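Local structure of 2-dehydropantoate 2-reductase (Geobacter metallireducens, 3HN2) at residues Gly195-Leu200 against Ser258-Arg263; Pro203-Leu208 against Met252-Pro257. The protein probably catalyses the NADPH-dependent reduction of ketopantoate to (R)-pantoate, a step in pantothenate biosynthesis. One frame throughout, in Å; residues are numbered along the deposited sequence.

Interaction 1 (Gly195-Leu200 against Ser258-Arg263); sequences GLCALL and SMEIDR
The carbonyl oxygen Ala198 O is gripped by one short, nearly straight hydrogen bond, from Arg263 NE at 2.8 Å with an N-H...O angle of 167°. The same guanidinium makes a second, longer bond: Arg263 NH2 lies 3.3 Å from Leu199 O. Both oxygens sit at the guanidinium edge, close to its plane, whereas each nitrogen stands above the plane of the carbonyl it meets. The arginine leaves its helix with CG anti to the backbone N, then bends at chi2 and chi3, so that the group turns edge-on to the neighbouring helix. Two neighbouring carbonyls near the C-terminal end of helix 179-200 thus fix its rotation, and the positive charge should suit the negative end of that helix. Both helices belong to the C-terminal, 6-phosphogluconate-dehydrogenase-like helical domain of ketopantoate reductases and run nearly parallel, their local axes 21° apart and 7.7 Å at closest approach. Alanine at 198 suits so close a pass: Ala198 CA is 3.9 Å from Glu260 CA. Its methyl lies against the backbone of Met259 and Glu260, while the Met259 chain, bent at chi3, brings CE to 3.8 Å from Ala198 CB. Leu299, Ile271 and Phe275 also pack on Met259. Beside the alanine, the extended Glu260 chain, CG anti to the backbone N, runs alongside the peptide of Cys197; Glu260 OE1 comes within 3.4 Å of Cys197 CB, and Glu260 CD is 3.5 Å from Cys197 O. That carbonyl and the nearby ammonium of Lys256 would probably pull the carboxylate's ionisation in opposite directions. Cys197 SG, anti to its own carbonyl carbon, packs instead on Val204 and Ile207.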
loop_
_atom_site.group_PDB
_atom_site.type_symbol
_atom_site.label_atom_id
_atom_site.label_comp_id
_atom_site.label_asym_id
_atom_site.label_seq_id
_atom_site.Cartn_x
_atom_site.Cartn_y
_atom_site.Cartn_z
ATOM N N GLY A 195 6.818 -13.656 -8.753
ATOM C CA GLY A 195 7.970 -14.538 -8.952
ATOM C C GLY A 195 8.678 -15.011 -7.689
ATOM O O GLY A 195 8.735 -16.212 -7.422
ATOM N N LEU A 196 9.219 -14.066 -6.922
ATOM C CA LEU A 196 10.062 -14.360 -5.749
ATOM C C LEU A 196 9.305 -15.047 -4.627
ATOM O O LEU A 196 9.765 -16.048 -4.091
ATOM C CB LEU A 196 10.707 -13.076 -5.216
ATOM C CG LEU A 196 12.118 -12.632 -5.631
ATOM C CD1 LEU A 196 12.617 -13.245 -6.934
ATOM C CD2 LEU A 196 12.186 -11.113 -5.685
ATOM N N CYS A 197 8.135 -14.501 -4.301
ATOM C CA CYS A 197 7.252 -15.026 -3.261
ATOM C C CYS A 197 6.830 -16.472 -3.469
ATOM O O CYS A 197 6.790 -17.243 -2.516
ATOM C CB CYS A 197 6.002 -14.157 -3.145
ATOM S SG CYS A 197 6.361 -12.444 -2.781
ATOM N N ALA A 198 6.494 -16.825 -4.706
ATOM C CA ALA A 198 6.098 -18.189 -5.034
ATOM C C ALA A 198 7.291 -19.140 -4.928
ATOM O O ALA A 198 7.164 -20.257 -4.420
ATOM C CB ALA A 198 5.483 -18.239 -6.425
ATOM N N LEU A 199 8.449 -18.672 -5.390
ATOM C CA LEU A 199 9.696 -19.440 -5.355
ATOM C C LEU A 199 10.231 -19.672 -3.934
ATOM O O LEU A 199 10.547 -20.797 -3.567
ATOM C CB LEU A 199 10.746 -18.716 -6.190
ATOM C CG LEU A 199 12.181 -19.199 -6.177
ATOM C CD1 LEU A 199 12.384 -20.598 -6.733
ATOM C CD2 LEU A 199 13.060 -18.162 -6.872
ATOM N N LEU A 200 10.327 -18.599 -3.152
ATOM C CA LEU A 200 10.846 -18.663 -1.792
ATOM C C LEU A 200 9.793 -19.128 -0.794
ATOM O O LEU A 200 10.128 -19.479 0.338
ATOM C CB LEU A 200 11.385 -17.290 -1.364
ATOM C CG LEU A 200 12.707 -16.806 -1.969
ATOM C CD1 LEU A 200 12.819 -15.296 -1.883
ATOM C CD2 LEU A 200 13.908 -17.477 -1.305
ATOM N N SER A 258 -0.942 -13.908 -5.670
ATOM C CA SER A 258 -1.750 -14.976 -6.267
ATOM C C SER A 258 -0.966 -16.239 -6.601
ATOM O O SER A 258 -1.443 -17.343 -6.343
ATOM C CB SER A 258 -2.472 -14.461 -7.511
ATOM O OG SER A 258 -1.554 -13.929 -8.452
ATOM N N MET A 259 0.240 -16.065 -7.147
ATOM C CA MET A 259 1.104 -17.178 -7.551
ATOM C C MET A 259 1.614 -18.021 -6.387
ATOM O O MET A 259 1.752 -19.240 -6.520
ATOM C CB MET A 259 2.294 -16.670 -8.362
ATOM C CG MET A 259 2.113 -16.719 -9.871
ATOM S SD MET A 259 3.698 -16.622 -10.737
ATOM C CE MET A 259 4.487 -18.063 -10.084
ATOM N N GLU A 260 1.902 -17.367 -5.262
ATOM C CA GLU A 260 2.334 -18.049 -4.045
ATOM C C GLU A 260 1.195 -18.896 -3.468
ATOM O O GLU A 260 1.415 -20.031 -3.035
ATOM C CB GLU A 260 2.839 -17.033 -3.012
ATOM C CG GLU A 260 3.324 -17.663 -1.699
ATOM C CD GLU A 260 3.879 -16.660 -0.697
ATOM O OE1 GLU A 260 3.809 -15.435 -0.945
ATOM O OE2 GLU A 260 4.384 -17.110 0.353
ATOM N N ILE A 261 -0.013 -18.335 -3.480
ATOM C CA ILE A 261 -1.224 -19.022 -3.023
ATOM C C ILE A 261 -1.487 -20.268 -3.873
ATOM O O ILE A 261 -1.782 -21.339 -3.340
ATOM C CB ILE A 261 -2.465 -18.068 -3.031
ATOM C CG1 ILE A 261 -2.243 -16.847 -2.120
ATOM C CG2 ILE A 261 -3.756 -18.812 -2.651
ATOM C CD1 ILE A 261 -1.959 -17.168 -0.650
ATOM N N ASP A 262 -1.341 -20.120 -5.188
ATOM C CA ASP A 262 -1.475 -21.232 -6.128
ATOM C C ASP A 262 -0.429 -22.332 -5.897
ATOM O O ASP A 262 -0.727 -23.520 -6.045
ATOM C CB ASP A 262 -1.396 -20.722 -7.570
ATOM C CG ASP A 262 -2.599 -19.880 -7.969
ATOM O OD1 ASP A 262 -3.737 -20.216 -7.576
ATOM O OD2 ASP A 262 -2.405 -18.882 -8.698
ATOM N N ARG A 263 0.787 -21.920 -5.537
ATOM C CA ARG A 263 1.874 -22.831 -5.172
ATOM C C ARG A 263 1.537 -23.616 -3.896
ATOM O O ARG A 263 1.745 -24.832 -3.846
ATOM C CB ARG A 263 3.178 -22.039 -5.006
ATOM C CG ARG A 263 4.367 -22.805 -4.437
ATOM C CD ARG A 263 5.357 -23.163 -5.520
ATOM N NE ARG A 263 6.734 -22.897 -5.107
ATOM C CZ ARG A 263 7.667 -23.824 -4.906
ATOM N NH1 ARG A 263 7.391 -25.109 -5.087
ATOM N NH2 ARG A 263 8.884 -23.458 -4.529
#

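Interaction 2 (Pro203-Leu208 against Met252-Pro257); sequences PVNLIL and MGEYKP
The tight part centres on Tyr255 O, which accepts a hydrogen bond from Val204 N at 3.1 Å (N-H...O 164°), the amide standing above the carbonyl plane. Both methyls of Val204 sit close to the same oxygen, CG1 at 3.4 Å from Tyr255 O. Beyond it, Val204 CG1 reaches the ring of Pro257, which crosses the valine obliquely, at 3.9 Å from Pro257 CG. Val204 CG2 turns the other way, 4.0 Å from Tyr255 CB. Pro203 is the N-cap of helix 204-207, so the bonded amide belongs to the helix's opening turn and finds its acceptor in the loop that joins helices 241-249 and 258-264 of the C-terminal domain; Pro257 is the N-cap of the latter. The side formed by Pro203, Glu254 and Lys256 is looser and nearer solvent. Pro203 touches both long side chains by their aliphatic parts: Pro203 CG lies 3.8 Å from Glu254 CG, the two side chains running side by side, and Pro203 CB rests on Lys256 CG. The lysine's ammonium goes on to a salt bridge with Glu264. Glu254 centres an inverse gamma turn, closed by a weak bond from Tyr255 N to Gly253 O. Buried, close-packed Asn205 faces the second subunit: Asn205 OD1 lies 3.3 Å from Glu254 CA, the amide turned 69° from the carboxylate, while ND2 donates to Asn50 OD1 of that subunit.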
loop_
_atom_site.group_PDB
_atom_site.type_symbol
_atom_site.label_atom_id
_atom_site.label_comp_id
_atom_site.label_asym_id
_atom_site.label_seq_id
_atom_site.Cartn_x
_atom_site.Cartn_y
_atom_site.Cartn_z
ATOM N N PRO A 203 5.895 -14.250 2.122
ATOM C CA PRO A 203 5.144 -13.041 1.737
ATOM C C PRO A 203 6.039 -11.845 1.362
ATOM O O PRO A 203 7.256 -11.887 1.578
ATOM C CB PRO A 203 4.328 -12.724 2.991
ATOM C CG PRO A 203 5.123 -13.307 4.108
ATOM C CD PRO A 203 5.738 -14.555 3.557
ATOM N N VAL A 204 5.428 -10.791 0.818
ATOM C CA VAL A 204 6.163 -9.651 0.232
ATOM C C VAL A 204 7.046 -8.857 1.213
ATOM O O VAL A 204 8.106 -8.365 0.826
ATOM C CB VAL A 204 5.237 -8.680 -0.588
ATOM C CG1 VAL A 204 4.583 -9.404 -1.742
ATOM C CG2 VAL A 204 4.166 -8.034 0.284
ATOM N N ASN A 205 6.619 -8.757 2.471
ATOM C CA ASN A 205 7.356 -7.997 3.496
ATOM C C ASN A 205 8.763 -8.513 3.782
ATOM O O ASN A 205 9.657 -7.733 4.102
ATOM C CB ASN A 205 6.565 -7.931 4.802
ATOM C CG ASN A 205 6.304 -9.298 5.401
ATOM O OD1 ASN A 205 5.447 -10.043 4.936
ATOM N ND2 ASN A 205 7.045 -9.631 6.447
ATOM N N LEU A 206 8.943 -9.825 3.656
ATOM C CA LEU A 206 10.233 -10.467 3.845
ATOM C C LEU A 206 11.187 -10.189 2.688
ATOM O O LEU A 206 12.335 -9.797 2.926
ATOM C CB LEU A 206 10.052 -11.973 4.055
ATOM C CG LEU A 206 9.266 -12.414 5.298
ATOM C CD1 LEU A 206 9.262 -13.929 5.412
ATOM C CD2 LEU A 206 9.825 -11.785 6.570
ATOM N N ILE A 207 10.706 -10.379 1.450
ATOM C CA ILE A 207 11.443 -10.034 0.217
ATOM C C ILE A 207 11.935 -8.589 0.283
ATOM O O ILE A 207 13.076 -8.299 -0.070
ATOM C CB ILE A 207 10.574 -10.249 -1.082
ATOM C CG1 ILE A 207 10.581 -11.715 -1.522
ATOM C CG2 ILE A 207 11.095 -9.409 -2.268
ATOM C CD1 ILE A 207 9.510 -12.576 -0.888
ATOM N N LEU A 208 11.071 -7.702 0.771
ATOM C CA LEU A 208 11.387 -6.287 0.970
ATOM C C LEU A 208 12.248 -5.959 2.197
ATOM O O LEU A 208 12.701 -4.827 2.326
ATOM C CB LEU A 208 10.084 -5.479 1.043
ATOM C CG LEU A 208 9.519 -4.802 -0.215
ATOM C CD1 LEU A 208 10.336 -5.073 -1.482
ATOM C CD2 LEU A 208 8.060 -5.179 -0.416
ATOM N N MET A 252 1.669 -2.942 2.107
ATOM C CA MET A 252 0.816 -4.106 1.930
ATOM C C MET A 252 0.963 -5.084 3.067
ATOM O O MET A 252 0.238 -6.078 3.118
ATOM C CB MET A 252 1.155 -4.819 0.624
ATOM C CG MET A 252 0.558 -4.197 -0.615
ATOM S SD MET A 252 1.218 -5.062 -2.036
ATOM C CE MET A 252 -0.162 -5.013 -3.188
ATOM N N GLY A 253 1.908 -4.802 3.965
ATOM C CA GLY A 253 2.214 -5.670 5.098
ATOM C C GLY A 253 2.584 -7.076 4.661
ATOM O O GLY A 253 3.416 -7.261 3.770
ATOM N N GLU A 254 1.918 -8.056 5.266
ATOM C CA GLU A 254 2.223 -9.470 5.084
ATOM C C GLU A 254 1.373 -10.102 3.967
ATOM O O GLU A 254 0.599 -11.032 4.205
ATOM C CB GLU A 254 2.025 -10.201 6.420
ATOM C CG GLU A 254 2.810 -11.499 6.574
ATOM C CD GLU A 254 2.538 -12.207 7.894
ATOM O OE1 GLU A 254 3.428 -12.948 8.359
ATOM O OE2 GLU A 254 1.442 -12.028 8.467
ATOM N N TYR A 255 1.532 -9.602 2.745
ATOM C CA TYR A 255 0.673 -10.017 1.630
ATOM C C TYR A 255 1.264 -11.139 0.779
ATOM O O TYR A 255 2.403 -11.057 0.322
ATOM C CB TYR A 255 0.313 -8.815 0.754
ATOM C CG TYR A 255 -0.466 -9.168 -0.494
ATOM C CD1 TYR A 255 0.095 -8.989 -1.757
ATOM C CD2 TYR A 255 -1.763 -9.683 -0.414
ATOM C CE1 TYR A 255 -0.608 -9.314 -2.905
ATOM C CE2 TYR A 255 -2.475 -10.014 -1.561
ATOM C CZ TYR A 255 -1.891 -9.826 -2.803
ATOM O OH TYR A 255 -2.583 -10.141 -3.949
ATOM N N LYS A 256 0.472 -12.183 0.560
ATOM C CA LYS A 256 0.911 -13.323 -0.233
ATOM C C LYS A 256 0.216 -13.309 -1.592
ATOM O O LYS A 256 -0.982 -13.592 -1.675
ATOM C CB LYS A 256 0.659 -14.644 0.513
ATOM C CG LYS A 256 1.226 -14.676 1.942
ATOM C CD LYS A 256 1.887 -16.008 2.280
ATOM C CE LYS A 256 1.017 -16.919 3.125
ATOM N NZ LYS A 256 1.842 -17.987 3.779
ATOM N N PRO A 257 0.969 -12.976 -2.662
ATOM C CA PRO A 257 0.477 -12.826 -4.035
ATOM C C PRO A 257 -0.197 -14.076 -4.579
ATOM O O PRO A 257 -0.021 -15.161 -4.029
ATOM C CB PRO A 257 1.755 -12.555 -4.836
ATOM C CG PRO A 257 2.699 -12.006 -3.864
ATOM C CD PRO A 257 2.417 -12.724 -2.585
#

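Overall arrangement
The centres of interactions 1 and 2 are 11 Å apart, on the same side of the chain's centre and within the C-terminal helical domain. Along the chain, interaction 2 is nested inside the loop closed by interaction 1: helix 179-200 is followed, after a short link, by helix 204-207, and the loop 252-257 leads directly into helix 258-264. The two consecutive segments on one arm therefore meet the two consecutive segments on the other. They also touch each other, Ile261 CG1 lying 3.5 Å from Lys256 O. Interaction 1 meets no other protein chain of the assembly, whereas interaction 2 borders the second subunit, so the paired arms run from a buried helix pair to the border with that subunit.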